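Local coordinates for protein FOKI restriction endonuclease (Planomicrobium okeanokoites, PDB 2FOK) that cleaves double-stranded DNA as a type IIS restriction endonuclease, with its recognition and cleavage domains joined in one chain, at residues K303-V306 with R307-A311; K289-Y292 with W293-A297. One frame throughout, in Å; residues are numbered along the deposited sequence.

Interaction 1. Residues K303-V306 with R307-A311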
loop_
_atom_site.group_PDB
_atom_site.type_symbol
_atom_site.label_atom_id
_atom_site.label_comp_id
_atom_site.label_asym_id
_atom_site.label_seq_id
_atom_site.Cartn_x
_atom_site.Cartn_y
_atom_site.Cartn_z
ATOM N N LYS A 303 -14.173 1.824 2.092
ATOM C CA LYS A 303 -13.514 3.114 1.913
ATOM C C LYS A 303 -14.433 4.343 2.012
ATOM O O LYS A 303 -13.971 5.428 2.373
ATOM C CB LYS A 303 -12.724 3.139 0.592
ATOM C CG LYS A 303 -13.486 2.660 -0.624
ATOM C CD LYS A 303 -12.808 3.116 -1.895
ATOM C CE LYS A 303 -13.308 2.335 -3.092
ATOM N NZ LYS A 303 -13.035 0.872 -2.948
ATOM N N GLU A 304 -15.719 4.191 1.698
ATOM C CA GLU A 304 -16.633 5.328 1.794
ATOM C C GLU A 304 -16.874 5.767 3.236
ATOM O O GLU A 304 -16.873 6.965 3.534
ATOM C CB GLU A 304 -17.985 5.023 1.156
ATOM C CG GLU A 304 -18.849 6.268 1.051
ATOM C CD GLU A 304 -20.252 5.985 0.578
ATOM O OE1 GLU A 304 -20.877 5.029 1.080
ATOM O OE2 GLU A 304 -20.732 6.724 -0.301
ATOM N N TYR A 305 -17.098 4.796 4.121
ATOM C CA TYR A 305 -17.337 5.077 5.529
ATOM C C TYR A 305 -16.049 5.530 6.198
ATOM O O TYR A 305 -16.033 6.515 6.939
ATOM C CB TYR A 305 -17.875 3.834 6.248
ATOM C CG TYR A 305 -17.856 3.940 7.766
ATOM C CD1 TYR A 305 -16.684 3.719 8.488
ATOM C CD2 TYR A 305 -19.005 4.296 8.472
ATOM C CE1 TYR A 305 -16.652 3.853 9.875
ATOM C CE2 TYR A 305 -18.985 4.432 9.862
ATOM C CZ TYR A 305 -17.805 4.212 10.554
ATOM O OH TYR A 305 -17.777 4.359 11.925
ATOM N N VAL A 306 -14.971 4.801 5.932
ATOM C CA VAL A 306 -13.664 5.102 6.513
ATOM C C VAL A 306 -13.141 6.471 6.076
ATOM O O VAL A 306 -12.620 7.233 6.893
ATOM C CB VAL A 306 -12.636 3.985 6.161
ATOM C CG1 VAL A 306 -11.345 4.164 6.960
ATOM C CG2 VAL A 306 -13.235 2.634 6.480
ATOM N N ARG A 307 -13.282 6.786 4.792
ATOM C CA ARG A 307 -12.832 8.078 4.277
ATOM C C ARG A 307 -13.499 9.230 5.045
ATOM O O ARG A 307 -12.862 10.235 5.358
ATOM C CB ARG A 307 -13.163 8.196 2.787
ATOM C CG ARG A 307 -12.044 7.765 1.831
ATOM C CD ARG A 307 -12.609 7.454 0.443
ATOM N NE ARG A 307 -11.624 6.833 -0.440
ATOM C CZ ARG A 307 -11.750 6.724 -1.762
ATOM N NH1 ARG A 307 -12.828 7.196 -2.377
ATOM N NH2 ARG A 307 -10.783 6.155 -2.475
ATOM N N THR A 308 -14.785 9.086 5.343
ATOM C CA THR A 308 -15.507 10.116 6.071
ATOM C C THR A 308 -14.977 10.244 7.498
ATOM O O THR A 308 -14.680 11.349 7.966
ATOM C CB THR A 308 -17.015 9.812 6.113
ATOM O OG1 THR A 308 -17.473 9.507 4.791
ATOM C CG2 THR A 308 -17.789 11.010 6.636
ATOM N N ARG A 309 -14.852 9.110 8.177
ATOM C CA ARG A 309 -14.353 9.074 9.550
ATOM C C ARG A 309 -13.005 9.792 9.674
ATOM O O ARG A 309 -12.804 10.603 10.576
ATOM C CB ARG A 309 -14.224 7.619 10.007
ATOM C CG ARG A 309 -14.152 7.417 11.512
ATOM C CD ARG A 309 -13.108 6.354 11.828
ATOM N NE ARG A 309 -13.651 5.002 11.768
ATOM C CZ ARG A 309 -13.056 3.951 11.201
ATOM N NH1 ARG A 309 -11.868 4.066 10.621
ATOM N NH2 ARG A 309 -13.659 2.771 11.232
ATOM N N ARG A 310 -12.074 9.489 8.776
ATOM C CA ARG A 310 -10.777 10.151 8.818
ATOM C C ARG A 310 -10.915 11.627 8.434
ATOM O O ARG A 310 -10.181 12.465 8.936
ATOM C CB ARG A 310 -9.790 9.438 7.894
ATOM C CG ARG A 310 -9.239 8.155 8.511
ATOM C CD ARG A 310 -8.590 7.230 7.481
ATOM N NE ARG A 310 -8.213 5.960 8.093
ATOM C CZ ARG A 310 -7.910 4.857 7.421
ATOM N NH1 ARG A 310 -7.933 4.851 6.098
ATOM N NH2 ARG A 310 -7.618 3.742 8.076
ATOM N N ALA A 311 -11.870 11.941 7.562
ATOM C CA ALA A 311 -12.092 13.323 7.125
ATOM C C ALA A 311 -12.579 14.185 8.281
ATOM O O ALA A 311 -12.115 15.310 8.478
ATOM C CB ALA A 311 -13.113 13.359 5.991
#
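Val306 and Arg310 lie side by side on the first turns of helix 303-319, in the D3 domain of the helix-turn-helix clan. This flank is tightly packed: Val306 CG1 sits over the centre of the Arg310 guanidinium, 3.5 Å above its plane, so a compact methyl covers a flat face while the N-H groups at the rim reach Asp347, Glu189 and Leu296 O. Next to it, bends at chi2 and chi3 (-86°) turn the Arg309 guanidinium, salt-bridged to Asp347, back toward Tyr305, where NH2 meets CE1 at the ring edge, 3.5 Å away. The planes stand 80° apart, so the ring edge meets the guanidinium steeply; Tyr305 OH is hydrogen-bonded to Glu339. The looser side belongs to the partly exposed Lys303 and Glu304. There Lys303 CD sits over the centre of the Arg307 guanidinium face, 3.7 Å above its plane, and Lys303 NZ ends 5.8 Å from Arg307 NH2, which keeps the like charges apart. A leucine in place of Arg307 would probably leave Ala297 O and Arg6 O without their donors and Trp293 without its cation. Thr308 suits its place because its hydroxyl can reach back one turn: OG1 donates to Glu304 O over 2.9 Å.

Interaction 2. Residues K289-Y292 with W293-A297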
loop_
_atom_site.group_PDB
_atom_site.type_symbol
_atom_site.label_atom_id
_atom_site.label_comp_id
_atom_site.label_asym_id
_atom_site.label_seq_id
_atom_site.Cartn_x
_atom_site.Cartn_y
_atom_site.Cartn_z
ATOM N N LYS A 289 -1.226 22.803 2.019
ATOM C CA LYS A 289 -1.349 21.449 1.482
ATOM C C LYS A 289 -2.778 21.071 1.131
ATOM O O LYS A 289 -3.712 21.394 1.859
ATOM C CB LYS A 289 -0.774 20.437 2.470
ATOM C CG LYS A 289 0.744 20.363 2.433
ATOM C CD LYS A 289 1.277 19.316 3.400
ATOM C CE LYS A 289 0.948 19.645 4.828
ATOM N NZ LYS A 289 2.043 19.177 5.738
ATOM N N ARG A 290 -2.924 20.386 -0.002
ATOM C CA ARG A 290 -4.211 19.940 -0.509
ATOM C C ARG A 290 -4.522 18.520 -0.051
ATOM O O ARG A 290 -3.722 17.604 -0.265
ATOM C CB ARG A 290 -4.214 19.971 -2.038
ATOM C CG ARG A 290 -4.546 21.321 -2.663
ATOM C CD ARG A 290 -4.989 21.144 -4.123
ATOM N NE ARG A 290 -4.759 22.345 -4.928
ATOM C CZ ARG A 290 -5.593 22.793 -5.868
ATOM N NH1 ARG A 290 -6.726 22.148 -6.132
ATOM N NH2 ARG A 290 -5.291 23.887 -6.558
ATOM N N VAL A 291 -5.690 18.348 0.573
ATOM C CA VAL A 291 -6.137 17.044 1.073
ATOM C C VAL A 291 -7.567 16.847 0.603
ATOM O O VAL A 291 -8.385 17.757 0.700
ATOM C CB VAL A 291 -6.133 16.982 2.630
ATOM C CG1 VAL A 291 -6.798 15.692 3.106
ATOM C CG2 VAL A 291 -4.701 17.083 3.167
ATOM N N TYR A 292 -7.873 15.665 0.090
ATOM C CA TYR A 292 -9.215 15.390 -0.389
ATOM C C TYR A 292 -9.693 14.046 0.138
ATOM O O TYR A 292 -8.914 13.115 0.299
ATOM C CB TYR A 292 -9.258 15.401 -1.928
ATOM C CG TYR A 292 -7.891 15.310 -2.567
ATOM C CD1 TYR A 292 -7.114 16.455 -2.760
ATOM C CD2 TYR A 292 -7.328 14.069 -2.880
ATOM C CE1 TYR A 292 -5.808 16.368 -3.236
ATOM C CE2 TYR A 292 -6.020 13.972 -3.358
ATOM C CZ TYR A 292 -5.265 15.123 -3.529
ATOM O OH TYR A 292 -3.964 15.031 -3.984
ATOM N N TRP A 293 -10.991 13.989 0.417
ATOM C CA TRP A 293 -11.692 12.818 0.915
ATOM C C TRP A 293 -11.288 11.534 0.188
ATOM O O TRP A 293 -11.222 10.467 0.794
ATOM C CB TRP A 293 -13.190 13.071 0.737
ATOM C CG TRP A 293 -14.103 12.035 1.290
ATOM C CD1 TRP A 293 -14.476 11.882 2.596
ATOM C CD2 TRP A 293 -14.832 11.061 0.546
ATOM N NE1 TRP A 293 -15.399 10.876 2.710
ATOM C CE2 TRP A 293 -15.638 10.353 1.465
ATOM C CE3 TRP A 293 -14.887 10.716 -0.815
ATOM C CZ2 TRP A 293 -16.492 9.316 1.071
ATOM C CZ3 TRP A 293 -15.739 9.684 -1.211
ATOM C CH2 TRP A 293 -16.531 8.996 -0.268
ATOM N N GLU A 294 -11.018 11.649 -1.109
ATOM C CA GLU A 294 -10.645 10.497 -1.939
ATOM C C GLU A 294 -9.232 9.984 -1.730
ATOM O O GLU A 294 -8.835 9.007 -2.352
ATOM C CB GLU A 294 -10.816 10.832 -3.421
ATOM C CG GLU A 294 -12.242 10.844 -3.903
ATOM C CD GLU A 294 -12.883 12.210 -3.772
ATOM O OE1 GLU A 294 -12.329 13.075 -3.056
ATOM O OE2 GLU A 294 -13.949 12.419 -4.389
ATOM N N MET A 295 -8.460 10.637 -0.872
ATOM C CA MET A 295 -7.092 10.195 -0.650
ATOM C C MET A 295 -6.904 9.526 0.705
ATOM O O MET A 295 -5.852 8.942 0.974
ATOM C CB MET A 295 -6.120 11.378 -0.793
ATOM C CG MET A 295 -6.034 12.326 0.405
ATOM S SD MET A 295 -4.477 13.283 0.404
ATOM C CE MET A 295 -3.853 12.936 2.038
ATOM N N LEU A 296 -7.937 9.585 1.537
ATOM C CA LEU A 296 -7.878 9.027 2.882
ATOM C C LEU A 296 -8.113 7.517 2.967
ATOM O O LEU A 296 -8.179 6.964 4.056
ATOM C CB LEU A 296 -8.867 9.781 3.790
ATOM C CG LEU A 296 -8.859 11.318 3.651
ATOM C CD1 LEU A 296 -9.896 11.952 4.579
ATOM C CD2 LEU A 296 -7.481 11.851 3.988
ATOM N N ALA A 297 -8.226 6.856 1.819
ATOM C CA ALA A 297 -8.426 5.408 1.757
ATOM C C ALA A 297 -8.525 4.988 0.302
ATOM O O ALA A 297 -9.219 5.640 -0.477
ATOM C CB ALA A 297 -9.705 4.993 2.516
#
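Two unusual first torsions set Met295 against Tyr292: the tyrosine has chi1 at 16°, nearly eclipsed, and the methionine has CG between its backbone N and carbonyl carbon, chi1 78°. The result is a Met-aromatic contact in the loop between helices 269-279 and 303-319. Met295 SD lies over the tyrosine face, 4.5 Å from the ring centroid, and the two side chains cross at about a right angle. Methionine suits this place because its slim, unbranched chain can rise past the CD2-CE2 edge and bring the polarisable sulfur over the face; on the way its CB packs 3.6 Å from Tyr292 CD2. His115 meets the same ring edge-to-face. A turn of the backbone brings the two residues together: Trp293 and Glu294 have torsions close to those of a type I beta turn, and Met295 N donates to Tyr292 O over 2.8 Å. That fold back lets the apolar side chains before and after the turn meet. The branched Val291 packs its CG1 against Met295 CE and Leu296 CD2 and also touches Leu314 of helix 303-319, while Leu296 reaches Ala311. Where the two branched side chains cross, Val291 CG1 stands 4.0 Å from Leu296 CD2.

Both contacts are largely buried, with centres about 10 Å apart; interaction 1 is partly exposed at Lys303 and Glu304, interaction 2 at Arg290 and Tyr292. Interaction 2 shapes an irregular loop through a single turn bond, a sulfur-ring contact and apolar side chains; interaction 1 lies within one regular helix, held by repeating backbone bonds, and its arginines have partners beyond it. The chemistry of the two is complementary. Loop carbonyls of Leu296 and Ala297 are taken up by guanidinium groups of 307-311: Arg307 NH2 reaches Ala297 O at 2.6 Å and Arg310 NH1 reaches Leu296 O at 2.9 Å, both probable hydrogen bonds. The Trp293 indole adds a cation-pi contact with Arg307 and a bond from NE1 to Thr308 OG1.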